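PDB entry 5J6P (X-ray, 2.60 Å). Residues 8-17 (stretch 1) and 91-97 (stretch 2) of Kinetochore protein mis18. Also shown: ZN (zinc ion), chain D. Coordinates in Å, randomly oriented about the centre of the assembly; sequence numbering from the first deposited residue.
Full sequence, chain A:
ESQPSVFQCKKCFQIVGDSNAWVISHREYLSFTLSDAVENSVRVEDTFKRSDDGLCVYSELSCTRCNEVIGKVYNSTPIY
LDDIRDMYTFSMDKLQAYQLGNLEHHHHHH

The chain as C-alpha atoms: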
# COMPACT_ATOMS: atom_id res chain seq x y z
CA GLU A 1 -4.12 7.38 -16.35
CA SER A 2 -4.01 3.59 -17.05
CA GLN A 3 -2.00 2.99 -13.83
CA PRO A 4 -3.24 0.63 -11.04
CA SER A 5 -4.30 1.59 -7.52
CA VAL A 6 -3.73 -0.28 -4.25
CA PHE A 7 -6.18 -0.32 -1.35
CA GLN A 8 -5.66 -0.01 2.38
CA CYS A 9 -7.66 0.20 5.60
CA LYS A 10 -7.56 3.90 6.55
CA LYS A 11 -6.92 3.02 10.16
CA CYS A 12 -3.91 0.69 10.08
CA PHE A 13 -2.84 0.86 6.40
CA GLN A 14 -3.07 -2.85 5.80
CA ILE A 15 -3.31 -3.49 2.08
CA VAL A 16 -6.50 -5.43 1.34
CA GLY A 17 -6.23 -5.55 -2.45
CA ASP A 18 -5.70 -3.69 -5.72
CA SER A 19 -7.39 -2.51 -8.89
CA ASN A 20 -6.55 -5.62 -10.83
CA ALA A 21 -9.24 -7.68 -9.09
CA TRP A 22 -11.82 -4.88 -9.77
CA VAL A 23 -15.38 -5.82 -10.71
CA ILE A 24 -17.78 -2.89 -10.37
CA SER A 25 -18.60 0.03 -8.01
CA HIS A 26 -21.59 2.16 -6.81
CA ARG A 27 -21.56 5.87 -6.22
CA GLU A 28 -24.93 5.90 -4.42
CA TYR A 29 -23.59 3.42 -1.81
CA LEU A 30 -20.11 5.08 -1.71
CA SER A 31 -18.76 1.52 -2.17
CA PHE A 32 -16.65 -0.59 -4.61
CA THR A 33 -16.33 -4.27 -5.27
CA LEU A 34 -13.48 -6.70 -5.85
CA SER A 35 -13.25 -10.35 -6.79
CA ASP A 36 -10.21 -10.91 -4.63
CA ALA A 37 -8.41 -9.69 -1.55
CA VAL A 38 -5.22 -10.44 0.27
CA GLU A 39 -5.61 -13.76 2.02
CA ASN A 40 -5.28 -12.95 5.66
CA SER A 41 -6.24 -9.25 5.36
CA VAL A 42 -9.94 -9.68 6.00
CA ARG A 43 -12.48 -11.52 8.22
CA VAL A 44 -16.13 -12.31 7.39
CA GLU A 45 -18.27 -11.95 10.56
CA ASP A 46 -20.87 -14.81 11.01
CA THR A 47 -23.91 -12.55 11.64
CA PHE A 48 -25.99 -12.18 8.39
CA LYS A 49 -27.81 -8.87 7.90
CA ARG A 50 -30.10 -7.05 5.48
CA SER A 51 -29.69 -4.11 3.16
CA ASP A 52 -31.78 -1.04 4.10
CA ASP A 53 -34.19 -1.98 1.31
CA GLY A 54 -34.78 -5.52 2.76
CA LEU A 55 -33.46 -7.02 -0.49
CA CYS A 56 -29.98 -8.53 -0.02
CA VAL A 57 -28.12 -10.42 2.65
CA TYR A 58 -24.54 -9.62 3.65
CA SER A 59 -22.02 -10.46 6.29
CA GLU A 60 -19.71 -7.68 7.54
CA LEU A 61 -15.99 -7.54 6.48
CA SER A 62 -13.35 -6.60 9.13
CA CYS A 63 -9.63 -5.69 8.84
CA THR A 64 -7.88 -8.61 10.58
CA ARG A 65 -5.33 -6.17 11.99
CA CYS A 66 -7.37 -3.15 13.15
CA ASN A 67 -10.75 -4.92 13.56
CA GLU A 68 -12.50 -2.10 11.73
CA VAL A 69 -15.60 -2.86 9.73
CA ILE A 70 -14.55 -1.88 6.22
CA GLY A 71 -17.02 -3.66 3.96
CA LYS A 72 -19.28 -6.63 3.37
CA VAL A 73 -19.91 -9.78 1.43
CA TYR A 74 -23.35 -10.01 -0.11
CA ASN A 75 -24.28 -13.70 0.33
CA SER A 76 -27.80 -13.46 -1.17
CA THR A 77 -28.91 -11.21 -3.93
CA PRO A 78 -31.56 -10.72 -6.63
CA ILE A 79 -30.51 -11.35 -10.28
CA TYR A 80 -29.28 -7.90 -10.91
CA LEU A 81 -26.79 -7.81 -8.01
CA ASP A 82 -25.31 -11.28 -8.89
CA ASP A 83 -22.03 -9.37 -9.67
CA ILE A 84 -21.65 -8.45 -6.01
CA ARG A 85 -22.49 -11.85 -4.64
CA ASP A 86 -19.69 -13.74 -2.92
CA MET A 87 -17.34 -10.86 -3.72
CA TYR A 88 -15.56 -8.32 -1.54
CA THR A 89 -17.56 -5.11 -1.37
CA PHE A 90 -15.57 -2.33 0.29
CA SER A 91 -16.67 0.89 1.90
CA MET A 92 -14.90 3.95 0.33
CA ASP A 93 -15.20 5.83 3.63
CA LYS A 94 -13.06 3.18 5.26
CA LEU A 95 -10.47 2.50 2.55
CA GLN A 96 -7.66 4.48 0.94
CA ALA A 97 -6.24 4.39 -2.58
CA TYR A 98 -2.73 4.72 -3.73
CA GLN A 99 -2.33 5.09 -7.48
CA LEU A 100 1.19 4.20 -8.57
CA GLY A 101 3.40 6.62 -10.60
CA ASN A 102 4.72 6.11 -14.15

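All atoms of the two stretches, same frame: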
# COMPACT_ATOMS: atom_id res chain seq x y z
N GLN A 8 -5.97 0.23 0.97
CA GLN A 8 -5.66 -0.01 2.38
C GLN A 8 -6.71 0.45 3.38
O GLN A 8 -7.34 1.46 3.18
CB GLN A 8 -4.42 0.76 2.76
CG GLN A 8 -3.22 0.70 1.83
CD GLN A 8 -2.27 1.82 2.19
OE1 GLN A 8 -1.24 1.61 2.89
NE2 GLN A 8 -2.66 3.02 1.83
N CYS A 9 -6.81 -0.26 4.50
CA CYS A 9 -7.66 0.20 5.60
C CYS A 9 -7.12 1.51 6.18
O CYS A 9 -6.01 1.57 6.69
CB CYS A 9 -7.73 -0.87 6.70
SG CYS A 9 -8.09 -0.22 8.35
N LYS A 10 -7.93 2.56 6.08
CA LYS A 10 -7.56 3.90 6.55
C LYS A 10 -6.92 3.94 7.92
O LYS A 10 -6.14 4.86 8.23
CB LYS A 10 -8.78 4.80 6.62
CG LYS A 10 -9.23 5.36 5.26
CD LYS A 10 -9.60 6.83 5.39
CE LYS A 10 -10.82 7.25 4.59
NZ LYS A 10 -11.57 8.25 5.40
N LYS A 11 -7.29 2.97 8.76
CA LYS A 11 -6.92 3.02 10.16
C LYS A 11 -5.52 2.48 10.40
O LYS A 11 -4.75 3.14 11.02
CB LYS A 11 -7.90 2.19 10.99
CG LYS A 11 -7.99 2.71 12.40
CD LYS A 11 -8.10 1.63 13.45
CE LYS A 11 -7.90 2.26 14.83
NZ LYS A 11 -8.93 1.84 15.80
N CYS A 12 -5.22 1.31 9.87
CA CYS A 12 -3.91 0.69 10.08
C CYS A 12 -3.02 0.66 8.83
O CYS A 12 -1.82 0.41 8.93
CB CYS A 12 -4.08 -0.73 10.63
SG CYS A 12 -4.59 -1.96 9.40
N PHE A 13 -3.61 0.91 7.66
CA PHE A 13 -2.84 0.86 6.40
C PHE A 13 -2.53 -0.55 5.88
O PHE A 13 -1.69 -0.74 5.00
CB PHE A 13 -1.55 1.68 6.47
CG PHE A 13 -1.73 3.18 6.48
CD1 PHE A 13 -2.95 3.81 6.27
CD2 PHE A 13 -0.61 3.98 6.65
CE1 PHE A 13 -3.06 5.18 6.26
CE2 PHE A 13 -0.71 5.35 6.63
CZ PHE A 13 -1.95 5.95 6.45
N GLN A 14 -3.21 -1.56 6.39
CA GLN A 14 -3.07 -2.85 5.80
C GLN A 14 -3.62 -2.84 4.38
O GLN A 14 -4.72 -2.37 4.14
CB GLN A 14 -3.82 -3.90 6.61
CG GLN A 14 -3.65 -5.28 6.00
CD GLN A 14 -4.19 -6.40 6.84
OE1 GLN A 14 -5.22 -6.27 7.55
NE2 GLN A 14 -3.53 -7.53 6.74
N ILE A 15 -2.85 -3.38 3.45
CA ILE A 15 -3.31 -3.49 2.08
C ILE A 15 -4.26 -4.66 2.01
O ILE A 15 -3.89 -5.75 2.41
CB ILE A 15 -2.16 -3.72 1.09
CG1 ILE A 15 -1.39 -2.42 0.93
CG2 ILE A 15 -2.68 -4.20 -0.25
CD1 ILE A 15 0.01 -2.61 0.38
N VAL A 16 -5.46 -4.41 1.48
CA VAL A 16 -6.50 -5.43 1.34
C VAL A 16 -6.69 -5.93 -0.10
O VAL A 16 -7.13 -7.05 -0.33
CB VAL A 16 -7.83 -4.94 1.93
CG1 VAL A 16 -7.65 -4.53 3.40
CG2 VAL A 16 -8.41 -3.79 1.11
N GLY A 17 -6.37 -5.09 -1.08
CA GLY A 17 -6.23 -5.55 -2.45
C GLY A 17 -5.82 -4.45 -3.38
O GLY A 17 -5.33 -3.40 -2.93
N SER A 91 -16.10 -0.39 1.55
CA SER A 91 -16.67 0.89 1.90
C SER A 91 -15.63 2.00 1.60
O SER A 91 -14.56 1.99 2.17
CB SER A 91 -17.04 0.78 3.40
OG SER A 91 -17.89 1.80 3.85
N MET A 92 -15.91 2.94 0.70
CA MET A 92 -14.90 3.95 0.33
C MET A 92 -14.52 4.82 1.51
O MET A 92 -13.43 5.34 1.56
CB MET A 92 -15.36 4.91 -0.77
CG MET A 92 -15.70 4.32 -2.14
SD MET A 92 -16.85 5.42 -3.05
CE MET A 92 -16.67 4.82 -4.73
N ASP A 93 -15.44 4.99 2.45
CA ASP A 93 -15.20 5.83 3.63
C ASP A 93 -14.16 5.25 4.56
O ASP A 93 -13.65 5.95 5.44
CB ASP A 93 -16.50 6.03 4.45
CG ASP A 93 -17.07 7.43 4.29
OD1 ASP A 93 -17.04 7.97 3.16
OD2 ASP A 93 -17.55 7.99 5.31
N LYS A 94 -13.90 3.96 4.38
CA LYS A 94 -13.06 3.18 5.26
C LYS A 94 -11.81 2.69 4.58
O LYS A 94 -11.03 2.03 5.21
CB LYS A 94 -13.90 1.98 5.73
CG LYS A 94 -15.09 2.34 6.63
CD LYS A 94 -14.58 2.52 8.04
CE LYS A 94 -15.65 2.84 9.05
NZ LYS A 94 -14.98 2.83 10.39
N LEU A 95 -11.62 2.98 3.31
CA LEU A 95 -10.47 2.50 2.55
C LEU A 95 -9.68 3.71 2.12
O LEU A 95 -10.11 4.85 2.36
CB LEU A 95 -10.87 1.69 1.31
CG LEU A 95 -11.20 0.22 1.46
CD1 LEU A 95 -9.97 -0.60 1.64
CD2 LEU A 95 -12.14 -0.01 2.63
N GLN A 96 -8.53 3.45 1.49
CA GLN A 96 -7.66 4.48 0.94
C GLN A 96 -7.03 3.95 -0.33
O GLN A 96 -6.74 2.76 -0.43
CB GLN A 96 -6.57 4.77 1.94
CG GLN A 96 -6.38 6.22 2.26
CD GLN A 96 -5.24 6.38 3.22
OE1 GLN A 96 -4.23 5.70 3.11
NE2 GLN A 96 -5.38 7.29 4.19
N ALA A 97 -6.81 4.83 -1.30
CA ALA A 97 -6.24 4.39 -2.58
C ALA A 97 -4.89 5.03 -2.79
O ALA A 97 -4.65 6.20 -2.41
CB ALA A 97 -7.16 4.72 -3.74
ZN ZN D . -7.28 -1.96 9.61

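The two stretches, about eighty residues apart in sequence, are joined mainly through their backbones. The best of these links runs from Gln-8 N to Gln-96 O, 3.0 Å long with an angle of 160° at the hydrogen. The return bond, from Gln-96 N to Gln-8 O, is short at 2.9 Å but bent to 117°, and is therefore weak. Together they pair Gln-8 with Gln-96 in an antiparallel sense, although the pairing is loose. Part of the approach to Gln-8 O is made by carbon: Leu-95 CA lies 3.4 Å from Gln-8 O, close enough for a CA-H...O contact beside the bent amide bond.

Two residues further along stretch 1 the backbone makes a third bond, from Lys-10 N to Lys-94 O, 3.3 Å long and nearly straight at 167°. Because this link uses main-chain atoms, it does not depend on the side chain of either lysine. The side chain of Lys-10 nevertheless contributes. Its CA-to-CB bond points sideways, and the long chain runs along stretch 2, with Lys-10 CG 3.1 Å from Leu-95 O, until Lys-10 NZ reaches Asp-93 O at 3.1 Å in a weak hydrogen bond. The acceptor is the carbonyl of Asp-93, whose CA-to-CB bond points away. A lysine suits this exposed place: its methylenes can cover the neighbouring backbone while its charged end remains near solvent.

The segment that presents Lys-10 is shaped by a tight turn. Phe-13 N donates to Cys-9 O at 2.7 Å, and Cys-9 N donates to Gln-14 O at 3.0 Å. The CA-to-CB bond of Cys-9 points away from stretch 2, and Cys-9 SG binds the zinc ion ZN at 2.3 Å, with further ligands from elsewhere in the structure. Cys-9 SG also accepts a hydrogen bond from Cys-12 N at 3.6 Å. A cysteine thus serves two sides at once, its thiolate turned to the metal and its backbone placed beside Leu-95.

On the stretch 2 side, Lys-94 N donates to Ser-91 O at 3.0 Å in a turn, and the carbonyl of the same residue receives Lys-10 N.

Side-chain packing completes the contact, which buries 445 Å² in all. The side chains of Gln-8 and Gln-96 lie on the same face of the sheet, and Gln-96, the residue most covered by the other stretch, extends beside Phe-13, where Phe-13 CE1 comes within 3.4 Å of Gln-96 OE1. A long, flexible amide suits this partly exposed position, since it is long enough for its OE1 to reach the Phe-13 ring.

Leu-95 works in the buried part of the contact. Its CA-to-CB bond points away overall, but with chi1 and chi2 both in the m well the end of the chain comes nearer, and Leu-95 CD1 meets Val-16 CG2 at 3.6 Å. The CA-to-CB bond of Val-16 points toward stretch 2, and these two branched, apolar side chains fit a place with no need of polar partners.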